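AncCDT-1 (Synthetic construct, PDB 5T0W) binds arginine in a cleft, as a reconstructed ancestral amino acid-binding protein of the periplasmic type, probably serving transport, and a precursor of cyclohexadienyl dehydratase. Local coordinates at residues 72-77 and 81-86; 89-94 and 179-184; 166-169 and 173-176. All coordinates share one frame; numbering follows the deposited sequence.

Contact 1: residues 72-77 and 81-86; sequences DGIIPA and GKFDIV
Ala-77 and Lys-82 make the hydrogen bond of this contact, from Lys-82 N to Ala-77 O at 2.9 Å. It closes a Schellman motif at the end of helix 74-79, and Gly-81 suits the C-prime place because its phi is positive, where a residue without a side chain is at ease. Lys-82 lays CB and CG alongside the Ala-77 carbonyl, while its chain, bent at chi2, leads the amino end away.

Apolar contacts join the helix to the residues after the turn. Phe-83 has CG between its backbone N and carbonyl carbon (chi1 46°), and this swings the ring back toward the helix. Its CE2 meets the Ala-77 methyl, CB, at 3.7 Å, and a small residue suits a place where the helix comes so close. Phe-83 CZ lies 3.9 Å from Ile-74 CG1, the two side chains crossing at about a right angle; Ile-74 O stands at the ring's edge near its plane, while Ala-77 C lies over one face. Farther on, Ile-74 CD1 and Val-86 CG1 meet tip to tip at 3.7 Å, two branched residues suited to the buried space between helix and strand.

Helix 74-79, ended by a Schellman turn and packed on the strand 85-86 that follows it, is an alpha-to-beta connection of the kind found in the alpha/beta lobes of periplasmic binding proteins.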
ATOM      1  N   ASP A  72      -6.881   8.254  -0.967  1.00 28.38           N
ATOM      2  CA  ASP A  72      -7.206   8.947  -2.208  1.00 29.06           C
ATOM      3  C   ASP A  72      -6.501  10.290  -2.349  1.00 29.18           C
ATOM      4  O   ASP A  72      -6.087  10.642  -3.436  1.00 29.08           O
ATOM      5  CB  ASP A  72      -8.713   9.150  -2.337  1.00 30.83           C
ATOM      6  CG  ASP A  72      -9.113   9.565  -3.739  1.00 31.71           C
ATOM      7  OD1 ASP A  72      -8.785   8.805  -4.689  1.00 31.11           O
ATOM      8  OD2 ASP A  72      -9.757  10.646  -3.886  1.00 33.29           O
ATOM      9  N   GLY A  73      -6.373  11.024  -1.247  1.00 29.57           N
ATOM     10  CA  GLY A  73      -5.725  12.324  -1.247  1.00 30.01           C
ATOM     11  C   GLY A  73      -4.289  12.307  -0.743  1.00 28.81           C
ATOM     12  O   GLY A  73      -3.751  13.335  -0.348  1.00 29.27           O
ATOM     13  N   ILE A  74      -3.665  11.134  -0.725  1.00 27.46           N
ATOM     14  CA  ILE A  74      -2.352  11.017  -0.117  1.00 26.46           C
ATOM     15  C   ILE A  74      -1.265  11.735  -0.932  1.00 26.13           C
ATOM     16  O   ILE A  74      -0.354  12.315  -0.352  1.00 25.98           O
ATOM     17  CB  ILE A  74      -1.951   9.557   0.158  1.00 25.32           C
ATOM     18  CG1 ILE A  74      -0.796   9.538   1.178  1.00 24.82           C
ATOM     19  CG2 ILE A  74      -1.549   8.858  -1.114  1.00 24.57           C
ATOM     20  CD1 ILE A  74      -0.487   8.157   1.730  1.00 24.21           C
ATOM     21  N   ILE A  75      -1.368  11.687  -2.254  1.00 26.15           N
ATOM     22  CA  ILE A  75      -0.431  12.418  -3.093  1.00 26.26           C
ATOM     23  C   ILE A  75      -0.629  13.938  -3.008  1.00 27.80           C
ATOM     24  O   ILE A  75       0.340  14.687  -2.885  1.00 27.96           O
ATOM     25  CB  ILE A  75      -0.476  11.938  -4.544  1.00 26.04           C
ATOM     26  CG1 ILE A  75       0.209  10.584  -4.611  1.00 24.65           C
ATOM     27  CG2 ILE A  75       0.210  12.933  -5.465  1.00 26.74           C
ATOM     28  CD1 ILE A  75       0.215   9.954  -5.976  1.00 24.56           C
ATOM     29  N   PRO A  76      -1.877  14.408  -3.077  1.00 29.21           N
ATOM     30  CA  PRO A  76      -2.059  15.858  -2.835  1.00 30.84           C
ATOM     31  C   PRO A  76      -1.554  16.327  -1.469  1.00 30.94           C
ATOM     32  O   PRO A  76      -1.045  17.448  -1.346  1.00 31.89           O
ATOM     33  CB  PRO A  76      -3.580  16.041  -2.947  1.00 32.18           C
ATOM     34  CG  PRO A  76      -3.991  14.985  -3.925  1.00 31.56           C
ATOM     35  CD  PRO A  76      -3.071  13.799  -3.694  1.00 29.58           C
ATOM     36  N   ALA A  77      -1.736  15.499  -0.440  1.00 30.29           N
ATOM     37  CA  ALA A  77      -1.278  15.849   0.886  1.00 30.49           C
ATOM     38  C   ALA A  77       0.243  15.990   0.884  1.00 29.81           C
ATOM     39  O   ALA A  77       0.784  16.902   1.506  1.00 30.58           O
ATOM     40  CB  ALA A  77      -1.711  14.808   1.892  1.00 29.97           C
ATOM     41  N   GLY A  81       2.745  19.586   1.256  1.00 33.97           N
ATOM     42  CA  GLY A  81       3.575  19.652   2.438  1.00 33.81           C
ATOM     43  C   GLY A  81       2.951  19.232   3.742  1.00 33.91           C
ATOM     44  O   GLY A  81       3.360  19.705   4.788  1.00 34.80           O
ATOM     45  N   LYS A  82       1.969  18.348   3.713  1.00 33.45           N
ATOM     46  CA  LYS A  82       1.397  17.833   4.962  1.00 33.58           C
ATOM     47  C   LYS A  82       2.328  16.856   5.667  1.00 31.79           C
ATOM     48  O   LYS A  82       2.188  16.610   6.865  1.00 32.27           O
ATOM     49  CB  LYS A  82       0.048  17.165   4.707  1.00 34.18           C
ATOM     50  CG  LYS A  82      -1.007  18.141   4.204  1.00 36.39           C
ATOM     51  CD  LYS A  82      -2.270  18.032   5.020  1.00 37.97           C
ATOM     52  CE  LYS A  82      -3.246  19.114   4.597  1.00 40.28           C
ATOM     53  NZ  LYS A  82      -2.905  20.415   5.259  1.00 42.20           N
ATOM     54  N   PHE A  83       3.269  16.298   4.915  1.00 29.78           N
ATOM     55  CA  PHE A  83       4.288  15.464   5.482  1.00 28.31           C
ATOM     56  C   PHE A  83       5.426  15.381   4.479  1.00 26.98           C
ATOM     57  O   PHE A  83       5.308  15.866   3.368  1.00 26.97           O
ATOM     58  CB  PHE A  83       3.729  14.067   5.809  1.00 27.61           C
ATOM     59  CG  PHE A  83       2.899  13.471   4.709  1.00 27.07           C
ATOM     60  CD1 PHE A  83       3.492  12.996   3.566  1.00 26.11           C
ATOM     61  CD2 PHE A  83       1.518  13.380   4.832  1.00 27.79           C
ATOM     62  CE1 PHE A  83       2.733  12.447   2.552  1.00 25.83           C
ATOM     63  CE2 PHE A  83       0.743  12.844   3.823  1.00 27.48           C
ATOM     64  CZ  PHE A  83       1.358  12.373   2.672  1.00 26.49           C
ATOM     65  N   ASP A  84       6.515  14.713   4.861  1.00 25.74           N
ATOM     66  CA  ASP A  84       7.704  14.655   4.005  1.00 24.83           C
ATOM     67  C   ASP A  84       7.781  13.496   3.068  1.00 23.42           C
ATOM     68  O   ASP A  84       8.424  13.602   2.044  1.00 23.35           O
ATOM     69  CB  ASP A  84       8.942  14.592   4.876  1.00 24.86           C
ATOM     70  CG  ASP A  84       8.964  15.675   5.885  1.00 26.00           C
ATOM     71  OD1 ASP A  84       8.855  16.852   5.451  1.00 26.89           O
ATOM     72  OD2 ASP A  84       9.064  15.343   7.084  1.00 26.14           O
ATOM     73  N   ILE A  85       7.155  12.379   3.409  1.00 22.49           N
ATOM     74  CA  ILE A  85       7.368  11.151   2.647  1.00 21.47           C
ATOM     75  C   ILE A  85       6.200  10.201   2.805  1.00 21.19           C
ATOM     76  O   ILE A  85       5.649  10.059   3.907  1.00 21.54           O
ATOM     77  CB  ILE A  85       8.681  10.457   3.092  1.00 21.10           C
ATOM     78  CG1 ILE A  85       8.971   9.193   2.281  1.00 20.44           C
ATOM     79  CG2 ILE A  85       8.636  10.080   4.574  1.00 21.36           C
ATOM     80  CD1 ILE A  85      10.420   8.772   2.322  1.00 20.39           C
ATOM     81  N   VAL A  86       5.820   9.533   1.717  1.00 20.75           N
ATOM     82  CA  VAL A  86       4.739   8.518   1.762  1.00 20.59           C
ATOM     83  C   VAL A  86       5.349   7.126   2.000  1.00 20.09           C
ATOM     84  O   VAL A  86       6.155   6.682   1.220  1.00 19.71           O
ATOM     85  CB  VAL A  86       3.944   8.496   0.458  1.00 20.59           C
ATOM     86  CG1 VAL A  86       2.889   7.428   0.496  1.00 20.53           C
ATOM     87  CG2 VAL A  86       3.316   9.845   0.198  1.00 21.35           C
TER

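Contact 2: residues 89-94 and 179-184; sequences GMTITP and VTDSPV. With ARG (arginine), chain E.
The amino-acid pocket of this solute-binding protein brings residues 89-94 and 179-184 together, and the bound arginine does most of the joining: Gly-89 O and Asp-181 OD2 approach each other only to 4.0 Å, with the ligand's alpha-amino group bonded to both. That nitrogen is gripped by three oxygens of these segments. Asp-181 OD2 receives a bond from ARG N (2.5 Å), Gly-89 O takes another from ARG N at 2.8 Å, and Thr-91 OG1 a third from ARG N at 2.9 Å. An acidic side chain, a backbone carbonyl and a hydroxyl suit an ammonium group, and the carboxylate would probably help to keep it protonated.

Residues 89-94 also hold the ligand's carboxylate. Thr-91 N donates to ARG OXT at 2.8 Å, almost straight at 169°, so Thr-91 meets both charged ends of the amino-acid backbone. Its OG1 stands anti to its own carbonyl carbon (chi1 -60°), beside the backbone N, and this brings hydroxyl and N-H to the same ligand. Gly-89, with positive phi, turns the chain so that its carbonyl faces the amino group, a conformation easy for glycine. Asp-181 directs its carboxylate into the cleft, and its other oxygen, OD1, is bonded by Gln-111 NE2, which helps fix the group's rotation.

Arg-96, Ser-88, Gln-139 and Thr-143 add further bonds to the ligand. Residues 89-94 run as a loop from strand 85-86 to helix 94-97, pairing with strand 207-213, whereas Asp-181 ends strand 177-181 just where helix 182-189 begins, beside strand 107-115 and the start of helix 143-151.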
ATOM      1  N   GLY A  89       2.594   1.420   1.366  1.00 20.24           N
ATOM      2  CA  GLY A  89       2.372   0.365   0.392  1.00 20.24           C
ATOM      3  C   GLY A  89       2.112   0.876  -1.001  1.00 19.98           C
ATOM      4  O   GLY A  89       1.280   0.338  -1.700  1.00 20.22           O
ATOM      5  N   MET A  90       2.808   1.945  -1.377  1.00 19.66           N
ATOM      6  CA  MET A  90       2.526   2.610  -2.618  1.00 19.68           C
ATOM      7  C   MET A  90       3.240   2.021  -3.836  1.00 19.62           C
ATOM      8  O   MET A  90       4.451   1.999  -3.929  1.00 19.47           O
ATOM      9  CB  MET A  90       2.867   4.062  -2.491  1.00 19.67           C
ATOM     10  CG  MET A  90       2.419   4.854  -3.681  1.00 20.00           C
ATOM     11  SD  MET A  90       2.418   6.581  -3.337  1.00 20.39           S
ATOM     12  CE  MET A  90       1.989   7.194  -4.948  1.00 21.04           C
ATOM     13  N   THR A  91       2.451   1.519  -4.768  1.00 19.93           N
ATOM     14  CA  THR A  91       2.945   1.022  -6.034  1.00 20.14           C
ATOM     15  C   THR A  91       3.492   2.187  -6.878  1.00 20.28           C
ATOM     16  O   THR A  91       2.912   3.248  -6.925  1.00 20.45           O
ATOM     17  CB  THR A  91       1.800   0.336  -6.794  1.00 20.63           C
ATOM     18  OG1 THR A  91       1.302  -0.758  -6.024  1.00 20.70           O
ATOM     19  CG2 THR A  91       2.265  -0.166  -8.123  1.00 21.06           C
ATOM     20  N   ILE A  92       4.639   1.951  -7.531  1.00 20.42           N
ATOM     21  CA  ILE A  92       5.239   2.901  -8.484  1.00 20.86           C
ATOM     22  C   ILE A  92       4.536   2.727  -9.818  1.00 21.57           C
ATOM     23  O   ILE A  92       4.535   1.657 -10.358  1.00 21.85           O
ATOM     24  CB  ILE A  92       6.760   2.664  -8.676  1.00 21.00           C
ATOM     25  CG1 ILE A  92       7.490   2.833  -7.327  1.00 20.44           C
ATOM     26  CG2 ILE A  92       7.341   3.633  -9.689  1.00 21.70           C
ATOM     27  CD1 ILE A  92       8.918   2.376  -7.306  1.00 20.67           C
ATOM     28  N   THR A  93       3.925   3.793 -10.316  1.00 22.07           N
ATOM     29  CA  THR A  93       3.287   3.756 -11.606  1.00 23.10           C
ATOM     30  C   THR A  93       3.721   4.937 -12.452  1.00 24.19           C
ATOM     31  O   THR A  93       4.148   5.967 -11.912  1.00 24.09           O
ATOM     32  CB  THR A  93       1.742   3.759 -11.502  1.00 23.24           C
ATOM     33  OG1 THR A  93       1.275   5.033 -11.037  1.00 23.39           O
ATOM     34  CG2 THR A  93       1.244   2.633 -10.605  1.00 22.55           C
ATOM     35  N   PRO A  94       3.607   4.809 -13.780  1.00 25.58           N
ATOM     36  CA  PRO A  94       3.974   5.924 -14.669  1.00 27.09           C
ATOM     37  C   PRO A  94       3.170   7.174 -14.342  1.00 28.08           C
ATOM     38  O   PRO A  94       3.736   8.258 -14.154  1.00 28.51           O
ATOM     39  CB  PRO A  94       3.612   5.404 -16.050  1.00 28.13           C
ATOM     40  CG  PRO A  94       3.649   3.919 -15.922  1.00 27.44           C
ATOM     41  CD  PRO A  94       3.174   3.627 -14.526  1.00 25.97           C
ATOM     42  N   VAL A 179     -10.621  -6.948  -4.881  1.00 21.14           N
ATOM     43  CA  VAL A 179      -9.286  -7.040  -5.387  1.00 20.75           C
ATOM     44  C   VAL A 179      -8.436  -6.168  -4.492  1.00 20.56           C
ATOM     45  O   VAL A 179      -8.856  -5.098  -4.076  1.00 21.19           O
ATOM     46  CB  VAL A 179      -9.187  -6.576  -6.852  1.00 21.28           C
ATOM     47  CG1 VAL A 179      -7.798  -6.882  -7.400  1.00 21.85           C
ATOM     48  CG2 VAL A 179     -10.248  -7.232  -7.735  1.00 21.32           C
ATOM     49  N   THR A 180      -7.228  -6.624  -4.208  1.00 20.07           N
ATOM     50  CA  THR A 180      -6.309  -5.895  -3.371  1.00 20.10           C
ATOM     51  C   THR A 180      -4.886  -6.419  -3.621  1.00 20.16           C
ATOM     52  O   THR A 180      -4.704  -7.425  -4.325  1.00 20.13           O
ATOM     53  CB  THR A 180      -6.733  -6.026  -1.905  1.00 20.49           C
ATOM     54  OG1 THR A 180      -6.061  -5.048  -1.123  1.00 21.38           O
ATOM     55  CG2 THR A 180      -6.381  -7.393  -1.334  1.00 20.67           C
ATOM     56  N   ASP A 181      -3.869  -5.780  -3.045  1.00 20.47           N
ATOM     57  CA  ASP A 181      -2.497  -6.255  -3.175  1.00 20.70           C
ATOM     58  C   ASP A 181      -2.368  -7.652  -2.605  1.00 20.69           C
ATOM     59  O   ASP A 181      -2.936  -7.944  -1.543  1.00 20.71           O
ATOM     60  CB  ASP A 181      -1.513  -5.305  -2.476  1.00 21.59           C
ATOM     61  CG  ASP A 181      -1.311  -3.976  -3.231  1.00 21.93           C
ATOM     62  OD1 ASP A 181      -1.792  -3.825  -4.358  1.00 21.49           O
ATOM     63  OD2 ASP A 181      -0.589  -3.105  -2.717  1.00 22.84           O
ATOM     64  N   SER A 182      -1.559  -8.500  -3.253  1.00 20.97           N
ATOM     65  CA  SER A 182      -1.406  -9.895  -2.789  1.00 21.38           C
ATOM     66  C   SER A 182      -1.139 -10.021  -1.297  1.00 22.07           C
ATOM     67  O   SER A 182      -1.770 -10.844  -0.631  1.00 22.49           O
ATOM     68  CB  SER A 182      -0.274 -10.663  -3.481  1.00 22.31           C
ATOM     69  OG  SER A 182       0.053 -10.227  -4.781  1.00 22.56           O
ATOM     70  N   PRO A 183      -0.192  -9.255  -0.755  1.00 22.66           N
ATOM     71  CA  PRO A 183       0.123  -9.461   0.667  1.00 23.83           C
ATOM     72  C   PRO A 183      -1.010  -9.048   1.595  1.00 24.00           C
ATOM     73  O   PRO A 183      -1.132  -9.564   2.695  1.00 24.97           O
ATOM     74  CB  PRO A 183       1.369  -8.595   0.891  1.00 24.68           C
ATOM     75  CG  PRO A 183       1.872  -8.256  -0.471  1.00 24.13           C
ATOM     76  CD  PRO A 183       0.656  -8.226  -1.356  1.00 22.82           C
ATOM     77  N   VAL A 184      -1.844  -8.118   1.139  1.00 23.35           N
ATOM     78  CA  VAL A 184      -3.014  -7.716   1.935  1.00 23.86           C
ATOM     79  C   VAL A 184      -4.082  -8.800   1.875  1.00 23.77           C
ATOM     80  O   VAL A 184      -4.668  -9.153   2.886  1.00 24.70           O
ATOM     81  CB  VAL A 184      -3.599  -6.382   1.460  1.00 23.27           C
ATOM     82  CG1 VAL A 184      -4.858  -6.042   2.218  1.00 23.73           C
ATOM     83  CG2 VAL A 184      -2.563  -5.288   1.621  1.00 24.18           C
TER
HETATM   84  N   ARG E 301      -0.424  -0.765  -3.673  1.00  7.68           N
HETATM   85  CA  ARG E 301      -1.699  -0.134  -4.039  1.00  7.57           C
HETATM   86  C   ARG E 301      -1.401   1.231  -4.533  1.00  7.46           C
HETATM   87  O   ARG E 301      -2.279   1.820  -5.164  1.00  7.30           O
HETATM   88  CB  ARG E 301      -2.606  -0.030  -2.849  1.00  7.80           C
HETATM   89  CG  ARG E 301      -2.044   0.895  -1.809  1.00  8.38           C
HETATM   90  CD  ARG E 301      -3.063   1.198  -0.713  1.00  8.75           C
HETATM   91  NE  ARG E 301      -2.370   1.542   0.518  1.00  9.10           N
HETATM   92  CZ  ARG E 301      -2.977   1.968   1.614  1.00  9.46           C
HETATM   93  NH1 ARG E 301      -2.266   2.237   2.716  1.00  9.40           N
HETATM   94  NH2 ARG E 301      -4.295   2.114   1.615  1.00  9.64           N
HETATM   95  OXT ARG E 301      -0.295   1.753  -4.287  1.00  7.36           O

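Contact 3: residues 166-169 and 173-176; sequences AFQE and GRAD
Helix 163-171 ends in a tight turn that brings the chain back past its last turns, Glu-169 and Arg-174 coming to 5.1 Å between their CA atoms. Gly-173 is the first residue to leave helical angles, and its positive phi suits a residue with no CB, since a CB here would press on the preceding carbonyl oxygen. The turn belongs to a helix-to-strand connection of the alpha/beta fold, leading from helix 163-171 to strand 177-181. Ala-175 N then donates to Glu-169 O at 3.0 Å. Ser-172 OG also bonds to Glu-169 O, so this carbonyl at the helix end has more than one partner.

Glu-169 carries the side-chain contact. Its chain runs CG anti to the backbone N (chi1 -157°) and then bends at chi2, which turns the carboxylate across the aliphatic part of Arg-174. Glu-169 CD lies 3.4 Å from Arg-174 CB, and Glu-169 CG rests 3.6 Å from the methyl CB of Ala-175, a small apolar residue suited to a buried spot against the helix. Arg-174 is long enough to fold its guanidinium back to the acid. Gln-168 adds a looser contact, its CG lying 4.3 Å from Arg-174 NH2, obliquely placed against the guanidinium. Glu-169 is shared, because OE2 makes a salt bridge to Arg-158, leaving OE1 for Arg-174; two arginines would probably stabilise its negative charge. In that second salt bridge Arg-174 NE reaches Glu-169 OE1 at 2.9 Å from above the carboxylate plane, with carboxylate and guanidinium planes 89° apart.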
ATOM      1  N   ALA A 166     -14.308  -2.629   2.251  1.00 38.52           N
ATOM      2  CA  ALA A 166     -14.334  -3.482   1.073  1.00 35.16           C
ATOM      3  C   ALA A 166     -14.376  -4.913   1.504  1.00 34.13           C
ATOM      4  O   ALA A 166     -15.173  -5.697   1.000  1.00 33.86           O
ATOM      5  CB  ALA A 166     -13.133  -3.236   0.195  1.00 34.23           C
ATOM      6  N   PHE A 167     -13.525  -5.254   2.459  1.00 34.69           N
ATOM      7  CA  PHE A 167     -13.562  -6.579   3.083  1.00 34.97           C
ATOM      8  C   PHE A 167     -14.963  -6.867   3.593  1.00 36.09           C
ATOM      9  O   PHE A 167     -15.546  -7.896   3.272  1.00 36.03           O
ATOM     10  CB  PHE A 167     -12.513  -6.667   4.210  1.00 36.24           C
ATOM     11  CG  PHE A 167     -12.568  -7.934   5.015  1.00 37.00           C
ATOM     12  CD1 PHE A 167     -12.251  -9.159   4.444  1.00 35.82           C
ATOM     13  CD2 PHE A 167     -12.935  -7.899   6.349  1.00 39.66           C
ATOM     14  CE1 PHE A 167     -12.319 -10.330   5.187  1.00 37.31           C
ATOM     15  CE2 PHE A 167     -13.006  -9.055   7.097  1.00 41.12           C
ATOM     16  CZ  PHE A 167     -12.697 -10.274   6.517  1.00 40.02           C
ATOM     17  N   GLN A 168     -15.527  -5.933   4.342  1.00 38.23           N
ATOM     18  CA  GLN A 168     -16.882  -6.090   4.866  1.00 40.23           C
ATOM     19  C   GLN A 168     -17.944  -6.294   3.750  1.00 38.27           C
ATOM     20  O   GLN A 168     -18.854  -7.114   3.907  1.00 39.74           O
ATOM     21  CB  GLN A 168     -17.231  -4.899   5.763  1.00 43.47           C
ATOM     22  CG  GLN A 168     -18.625  -4.962   6.379  1.00 46.58           C
ATOM     23  CD  GLN A 168     -18.733  -4.153   7.666  1.00 50.04           C
ATOM     24  OE1 GLN A 168     -17.825  -3.387   8.007  1.00 51.80           O
ATOM     25  NE2 GLN A 168     -19.844  -4.310   8.369  1.00 51.78           N
ATOM     26  N   GLU A 169     -17.826  -5.562   2.641  1.00 35.60           N
ATOM     27  CA  GLU A 169     -18.747  -5.744   1.505  1.00 33.64           C
ATOM     28  C   GLU A 169     -18.756  -7.124   0.917  1.00 32.87           C
ATOM     29  O   GLU A 169     -19.817  -7.617   0.520  1.00 33.54           O
ATOM     30  CB  GLU A 169     -18.480  -4.800   0.334  1.00 31.61           C
ATOM     31  CG  GLU A 169     -19.720  -4.625  -0.497  1.00 30.72           C
ATOM     32  CD  GLU A 169     -20.515  -3.456  -0.017  1.00 31.82           C
ATOM     33  OE1 GLU A 169     -20.601  -3.249   1.227  1.00 33.07           O
ATOM     34  OE2 GLU A 169     -21.026  -2.754  -0.896  1.00 31.20           O
ATOM     35  N   GLY A 173     -21.863 -10.179   1.527  1.00 30.10           N
ATOM     36  CA  GLY A 173     -22.523 -10.605   0.306  1.00 28.68           C
ATOM     37  C   GLY A 173     -22.861  -9.474  -0.647  1.00 27.52           C
ATOM     38  O   GLY A 173     -23.368  -9.726  -1.743  1.00 26.96           O
ATOM     39  N   ARG A 174     -22.616  -8.224  -0.255  1.00 27.56           N
ATOM     40  CA  ARG A 174     -22.959  -7.085  -1.110  1.00 26.88           C
ATOM     41  C   ARG A 174     -22.023  -6.955  -2.303  1.00 25.15           C
ATOM     42  O   ARG A 174     -22.301  -6.195  -3.240  1.00 24.74           O
ATOM     43  CB  ARG A 174     -22.996  -5.782  -0.330  1.00 28.02           C
ATOM     44  CG  ARG A 174     -24.188  -5.684   0.603  1.00 30.04           C
ATOM     45  CD  ARG A 174     -24.296  -4.286   1.180  1.00 31.67           C
ATOM     46  NE  ARG A 174     -23.237  -3.992   2.155  1.00 32.52           N
ATOM     47  CZ  ARG A 174     -23.197  -4.468   3.404  1.00 34.49           C
ATOM     48  NH1 ARG A 174     -24.117  -5.308   3.869  1.00 35.57           N
ATOM     49  NH2 ARG A 174     -22.217  -4.113   4.219  1.00 35.61           N
ATOM     50  N   ALA A 175     -20.915  -7.674  -2.242  1.00 24.29           N
ATOM     51  CA  ALA A 175     -20.017  -7.753  -3.360  1.00 22.98           C
ATOM     52  C   ALA A 175     -19.609  -9.171  -3.507  1.00 22.58           C
ATOM     53  O   ALA A 175     -19.582  -9.932  -2.528  1.00 23.06           O
ATOM     54  CB  ALA A 175     -18.803  -6.859  -3.152  1.00 22.80           C
ATOM     55  N   ASP A 176     -19.300  -9.540  -4.741  1.00 22.03           N
ATOM     56  CA  ASP A 176     -18.956 -10.925  -5.042  1.00 22.37           C
ATOM     57  C   ASP A 176     -17.496 -11.169  -4.805  1.00 21.96           C
ATOM     58  O   ASP A 176     -17.109 -12.278  -4.522  1.00 22.78           O
ATOM     59  CB  ASP A 176     -19.314 -11.262  -6.484  1.00 22.63           C
ATOM     60  CG  ASP A 176     -20.752 -10.993  -6.780  1.00 23.27           C
ATOM     61  OD1 ASP A 176     -21.603 -11.784  -6.326  1.00 24.19           O
ATOM     62  OD2 ASP A 176     -21.043  -9.943  -7.385  1.00 23.49           O
TER

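In the fold
The three centres form a bent array with contact 2 between the others, its centre being about 17 Å from that of contact 1 and about 20 Å from that of contact 3, while the centres of contacts 1 and 3 are about 29 Å apart. Contact 1 comes first in the chain; contact 3 then falls between the two segments of contact 2. Contact 1 meets contact 2 through Ile-75 CD1 and Met-90 CE, 3.4 Å apart, whereas contact 3 joins it through the sequence, leading into strand 177-181. Contact 2 thus spans the ligand cleft, and contacts 1 and 3 are helix-ending turns farther from the ligand, consistent with a two-lobed binding protein.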